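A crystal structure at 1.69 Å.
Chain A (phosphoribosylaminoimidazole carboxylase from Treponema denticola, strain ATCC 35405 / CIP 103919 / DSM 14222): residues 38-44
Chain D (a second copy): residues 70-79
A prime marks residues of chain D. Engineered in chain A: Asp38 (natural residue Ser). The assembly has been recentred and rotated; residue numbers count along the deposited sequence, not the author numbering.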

ATOM      1  N   ASP A  38     -14.156  25.837  -6.221  1.00 34.53           N
ATOM      2  CA  ASP A  38     -13.868  24.485  -6.703  1.00 37.65           C
ATOM      3  C   ASP A  38     -13.466  24.434  -8.184  1.00 35.57           C
ATOM      4  O   ASP A  38     -14.074  25.083  -9.025  1.00 36.70           O
ATOM      5  N   ALA A  39     -12.459  23.659  -8.489  1.00 36.82           N
ATOM      6  CA  ALA A  39     -11.995  23.546  -9.824  1.00 40.06           C
ATOM      7  C   ALA A  39     -12.963  22.926 -10.823  1.00 41.40           C
ATOM      8  O   ALA A  39     -12.955  23.285 -11.945  1.00 44.16           O
ATOM      9  N   HIS A  40     -13.761  21.966 -10.396  1.00 40.92           N
ATOM     10  CA  HIS A  40     -14.653  21.284 -11.313  1.00 37.99           C
ATOM     11  C   HIS A  40     -16.062  21.853 -11.379  1.00 39.35           C
ATOM     12  O   HIS A  40     -16.675  21.854 -12.406  1.00 39.97           O
ATOM     13  N   LYS A  41     -16.549  22.309 -10.255  1.00 36.35           N
ATOM     14  CA  LYS A  41     -17.884  22.835 -10.143  1.00 37.02           C
ATOM     15  C   LYS A  41     -18.061  24.351 -10.337  1.00 37.88           C
ATOM     16  O   LYS A  41     -19.093  24.795 -10.734  1.00 35.76           O
ATOM     17  N   THR A  42     -17.041  25.130 -10.036  1.00 36.95           N
ATOM     18  CA  THR A  42     -17.104  26.571 -10.145  1.00 40.33           C
ATOM     19  C   THR A  42     -15.841  27.092 -10.821  1.00 42.67           C
ATOM     20  O   THR A  42     -15.214  28.020 -10.323  1.00 39.99           O
ATOM     21  N   ALA A  43     -15.471  26.482 -11.943  1.00 42.51           N
ATOM     22  CA  ALA A  43     -14.260  26.855 -12.663  1.00 45.65           C
ATOM     23  C   ALA A  43     -14.263  28.333 -13.077  1.00 46.09           C
ATOM     24  O   ALA A  43     -13.264  29.026 -12.905  1.00 46.92           O
ATOM     25  N   GLU A  44     -15.379  28.842 -13.596  1.00 48.32           N
ATOM     26  CA  GLU A  44     -15.414  30.244 -14.015  1.00 50.97           C
ATOM     27  C   GLU A  44     -15.224  31.199 -12.835  1.00 48.51           C
ATOM     28  O   GLU A  44     -14.518  32.204 -12.951  1.00 49.68           O
TER
ATOM     29  N   ASN D  70      -5.318  12.572 -12.569  1.00 17.95           N
ATOM     30  CA  ASN D  70      -6.371  12.835 -13.531  1.00 19.40           C
ATOM     31  C   ASN D  70      -7.298  13.957 -13.092  1.00 19.87           C
ATOM     32  O   ASN D  70      -8.195  13.743 -12.267  1.00 20.36           O
ATOM     33  N   ALA D  71      -7.072  15.143 -13.636  1.00 17.91           N
ATOM     34  CA  ALA D  71      -7.969  16.279 -13.424  1.00 19.82           C
ATOM     35  C   ALA D  71      -8.944  16.432 -14.588  1.00 19.42           C
ATOM     36  O   ALA D  71      -9.962  17.102 -14.450  1.00 20.57           O
ATOM     37  N   LEU D  72      -8.662  15.811 -15.724  1.00 17.56           N
ATOM     38  CA  LEU D  72      -9.521  15.991 -16.915  1.00 19.45           C
ATOM     39  C   LEU D  72     -10.917  15.429 -16.727  1.00 18.56           C
ATOM     40  O   LEU D  72     -11.895  16.062 -17.115  1.00 19.10           O
ATOM     41  N   SER D  73     -11.026  14.247 -16.135  1.00 17.76           N
ATOM     42  CA  SER D  73     -12.325  13.604 -16.079  1.00 14.92           C
ATOM     43  C   SER D  73     -13.307  14.457 -15.248  1.00 17.99           C
ATOM     44  O   SER D  73     -14.436  14.682 -15.674  1.00 19.17           O
ATOM     45  N   GLY D  74     -12.886  14.956 -14.088  1.00 17.05           N
ATOM     46  CA  GLY D  74     -13.749  15.813 -13.296  1.00 18.52           C
ATOM     47  C   GLY D  74     -14.064  17.141 -13.959  1.00 19.62           C
ATOM     48  O   GLY D  74     -15.164  17.659 -13.803  1.00 20.05           O
ATOM     49  N   PHE D  75     -13.096  17.713 -14.665  1.00 19.86           N
ATOM     50  CA  PHE D  75     -13.288  18.984 -15.352  1.00 19.28           C
ATOM     51  C   PHE D  75     -14.367  18.874 -16.396  1.00 21.14           C
ATOM     52  O   PHE D  75     -15.287  19.678 -16.453  1.00 21.52           O
ATOM     53  N   VAL D  76     -14.260  17.840 -17.210  1.00 18.97           N
ATOM     54  CA  VAL D  76     -15.242  17.612 -18.258  1.00 19.18           C
ATOM     55  C   VAL D  76     -16.591  17.255 -17.638  1.00 20.37           C
ATOM     56  O   VAL D  76     -17.621  17.774 -18.038  1.00 20.15           O
ATOM     57  N   ASP D  77     -16.586  16.349 -16.660  1.00 17.43           N
ATOM     58  CA  ASP D  77     -17.825  15.971 -15.997  1.00 17.37           C
ATOM     59  C   ASP D  77     -18.551  17.156 -15.343  1.00 21.98           C
ATOM     60  O   ASP D  77     -19.791  17.231 -15.347  1.00 21.57           O
ATOM     61  N   GLY D  78     -17.802  18.115 -14.806  1.00 19.51           N
ATOM     62  CA  GLY D  78     -18.424  19.289 -14.225  1.00 17.62           C
ATOM     63  C   GLY D  78     -19.000  20.264 -15.237  1.00 20.29           C
ATOM     64  O   GLY D  78     -19.827  21.101 -14.893  1.00 22.58           O
ATOM     65  N   PHE D  79     -18.555  20.154 -16.477  1.00 20.94           N
ATOM     66  CA  PHE D  79     -18.979  21.067 -17.534  1.00 19.19           C
ATOM     67  C   PHE D  79     -20.189  20.553 -18.328  1.00 22.16           C
ATOM     68  O   PHE D  79     -21.142  21.309 -18.586  1.00 23.48           O
TER

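This is a small, tightly fitted contact in which one histidine from a turn of chain A lies against the glycine-bearing face of a helix in chain D, with two waters joining the backbones beside it. The two stretches together bury 257 Å².

His40 is the centre of the contact and has the largest covered area of any residue here. Its CA-to-CB bond points sideways, but chi1 is m (-66°) and chi2 is 143°, and the end of the side chain comes nearer to the helix. The ring then lies flat on Gly74′. Gly74′ CA sits 3.6 Å from the centroid of the His40 ring, only 8° off the ring normal, a CH-pi contact over the face. The absence of a side chain makes this possible: an ideal CB on Gly74′ would lie 2.3 Å from His40 CE1, a clash. His40 CD2 also comes within 3.1 Å of Phe75′ N. His40 NE2 donates a weak hydrogen bond to Ala71′ O at 3.4 Å, with an angle of 140°. The same carbonyl already accepts the helical bond from Phe75′ N, at 3.2 Å from Ala71′ O.

One turn further along the helix, Gly78′ allows a second close approach. Gly78′ CA is 3.6 Å from His40 O in a CA-H...O contact. An ideal CB here would lie 2.2 Å from His40 O, again a clash.

Phe75′ has chi1 t (-178°) and chi2 80°. Its CA-to-CB bond points away overall, yet CB still touches the other stretch, 4.0 Å from His40 CD2. Ala43 points toward the helix, and its CB meets Phe75′ CE1 at 4.5 Å, a loose apolar contact. Ala39 O approaches the ring edge, 4.4 Å from Phe75′ CD1. That oxygen is buried by the contact and has no polar partner in the model.

Water 1 donates to both His40 O (2.8 Å) and Phe75′ O (2.7 Å). Water 2 donates to Gly78′ O at 2.9 Å and, weakly, to Lys41 O at 3.5 Å.

Each stretch is braced from within. The engineered Asp38 (chi1 t) makes no contact with the chain D stretch. Its OD2 accepts from Lys41 N at 2.7 Å and weakly from His40 N at 3.0 Å, tying the side chain to the turn that carries the histidine. In chain D, Asn70′ OD1 caps the helix by accepting from Ser73′ N at 3.0 Å, and Asn70′ ND2 donates to Ser73′ OG at 2.8 Å.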

ATOM      1  CB  ASP A  38     -15.090  23.595  -6.478  1.00 37.63           C
ATOM      2  CG  ASP A  38     -14.829  22.135  -6.833  1.00 40.05           C
ATOM      3  OD1 ASP A  38     -14.074  21.429  -6.106  1.00 39.03           O
ATOM      4  OD2 ASP A  38     -15.376  21.684  -7.853  1.00 38.30           O
ATOM      5  CB  ALA A  39     -10.715  22.765  -9.860  1.00 38.38           C
ATOM      6  CB  HIS A  40     -14.753  19.819 -10.949  1.00 36.56           C
ATOM      7  CG  HIS A  40     -13.483  19.058 -11.119  1.00 40.86           C
ATOM      8  ND1 HIS A  40     -13.098  18.057 -10.263  1.00 41.04           N
ATOM      9  CD2 HIS A  40     -12.505  19.177 -12.030  1.00 43.37           C
ATOM     10  CE1 HIS A  40     -11.944  17.577 -10.661  1.00 42.78           C
ATOM     11  NE2 HIS A  40     -11.563  18.238 -11.733  1.00 44.77           N
ATOM     12  CB  LYS A  41     -18.463  22.419  -8.793  1.00 35.55           C
ATOM     13  CG  LYS A  41     -18.596  20.930  -8.627  1.00 34.69           C
ATOM     14  CD  LYS A  41     -19.410  20.530  -7.436  1.00 38.75           C
ATOM     15  CE  LYS A  41     -18.554  20.154  -6.279  1.00 40.81           C
ATOM     16  NZ  LYS A  41     -19.299  19.707  -5.110  1.00 42.90           N
ATOM     17  CB  THR A  42     -17.251  27.254  -8.762  1.00 40.25           C
ATOM     18  OG1 THR A  42     -16.091  26.982  -7.966  1.00 41.96           O
ATOM     19  CG2 THR A  42     -18.474  26.757  -8.031  1.00 37.57           C
ATOM     20  CB  ALA A  43     -14.084  25.964 -13.877  1.00 44.56           C
ATOM     21  CB  GLU A  44     -16.727  30.574 -14.728  1.00 61.64           C
ATOM     22  CG  GLU A  44     -16.794  30.089 -16.165  1.00 70.18           C
ATOM     23  CD  GLU A  44     -18.029  30.599 -16.901  1.00 78.59           C
ATOM     24  OE1 GLU A  44     -18.515  29.890 -17.808  1.00 82.40           O
ATOM     25  OE2 GLU A  44     -18.512  31.709 -16.580  1.00 81.23           O
TER
ATOM     26  CB  ASN D  70      -7.175  11.573 -13.756  1.00 19.34           C
ATOM     27  CG  ASN D  70      -8.368  11.779 -14.690  1.00 19.56           C
ATOM     28  OD1 ASN D  70      -8.535  12.829 -15.319  1.00 20.15           O
ATOM     29  ND2 ASN D  70      -9.193  10.750 -14.791  1.00 17.22           N
ATOM     30  CB  ALA D  71      -7.178  17.554 -13.258  1.00 25.29           C
ATOM     31  CB  LEU D  72      -8.876  15.329 -18.124  1.00 19.43           C
ATOM     32  CG  LEU D  72      -9.591  15.501 -19.459  1.00 20.70           C
ATOM     33  CD1 LEU D  72      -9.625  16.937 -19.911  1.00 21.04           C
ATOM     34  CD2 LEU D  72      -8.887  14.655 -20.506  1.00 23.30           C
ATOM     35  CB  SER D  73     -12.229  12.180 -15.536  1.00 18.07           C
ATOM     36  OG  SER D  73     -11.440  11.370 -16.411  1.00 17.22           O
ATOM     37  CB  PHE D  75     -11.977  19.395 -15.981  1.00 20.59           C
ATOM     38  CG  PHE D  75     -12.026  20.710 -16.683  1.00 31.97           C
ATOM     39  CD1 PHE D  75     -11.951  21.886 -15.967  1.00 41.74           C
ATOM     40  CD2 PHE D  75     -12.140  20.770 -18.055  1.00 34.54           C
ATOM     41  CE1 PHE D  75     -11.991  23.111 -16.614  1.00 45.88           C
ATOM     42  CE2 PHE D  75     -12.178  22.002 -18.713  1.00 41.17           C
ATOM     43  CZ  PHE D  75     -12.099  23.161 -17.989  1.00 43.76           C
ATOM     44  CB  VAL D  76     -14.791  16.489 -19.197  1.00 20.59           C
ATOM     45  CG1 VAL D  76     -15.897  16.095 -20.181  1.00 21.62           C
ATOM     46  CG2 VAL D  76     -13.518  16.903 -19.956  1.00 20.40           C
ATOM     47  CB  ASP D  77     -17.556  14.907 -14.940  1.00 18.10           C
ATOM     48  CG  ASP D  77     -18.805  14.241 -14.512  1.00 20.76           C
ATOM     49  OD1 ASP D  77     -19.235  13.288 -15.205  1.00 21.68           O
ATOM     50  OD2 ASP D  77     -19.364  14.701 -13.495  1.00 21.38           O
ATOM     51  CB  PHE D  79     -17.814  21.323 -18.491  1.00 22.35           C
ATOM     52  CG  PHE D  79     -18.110  22.413 -19.484  1.00 26.58           C
ATOM     53  CD1 PHE D  79     -17.823  23.733 -19.178  1.00 29.95           C
ATOM     54  CD2 PHE D  79     -18.742  22.125 -20.678  1.00 25.67           C
ATOM     55  CE1 PHE D  79     -18.142  24.744 -20.060  1.00 30.68           C
ATOM     56  CE2 PHE D  79     -19.064  23.139 -21.570  1.00 27.27           C
ATOM     57  CZ  PHE D  79     -18.757  24.446 -21.250  1.00 29.09           C
TER
HETATM   58  O   HOH W   1     -15.799  21.969 -15.096  1.00 32.53           O
HETATM   59  O   HOH W   2     -20.712  22.180 -12.388  1.00 35.29           O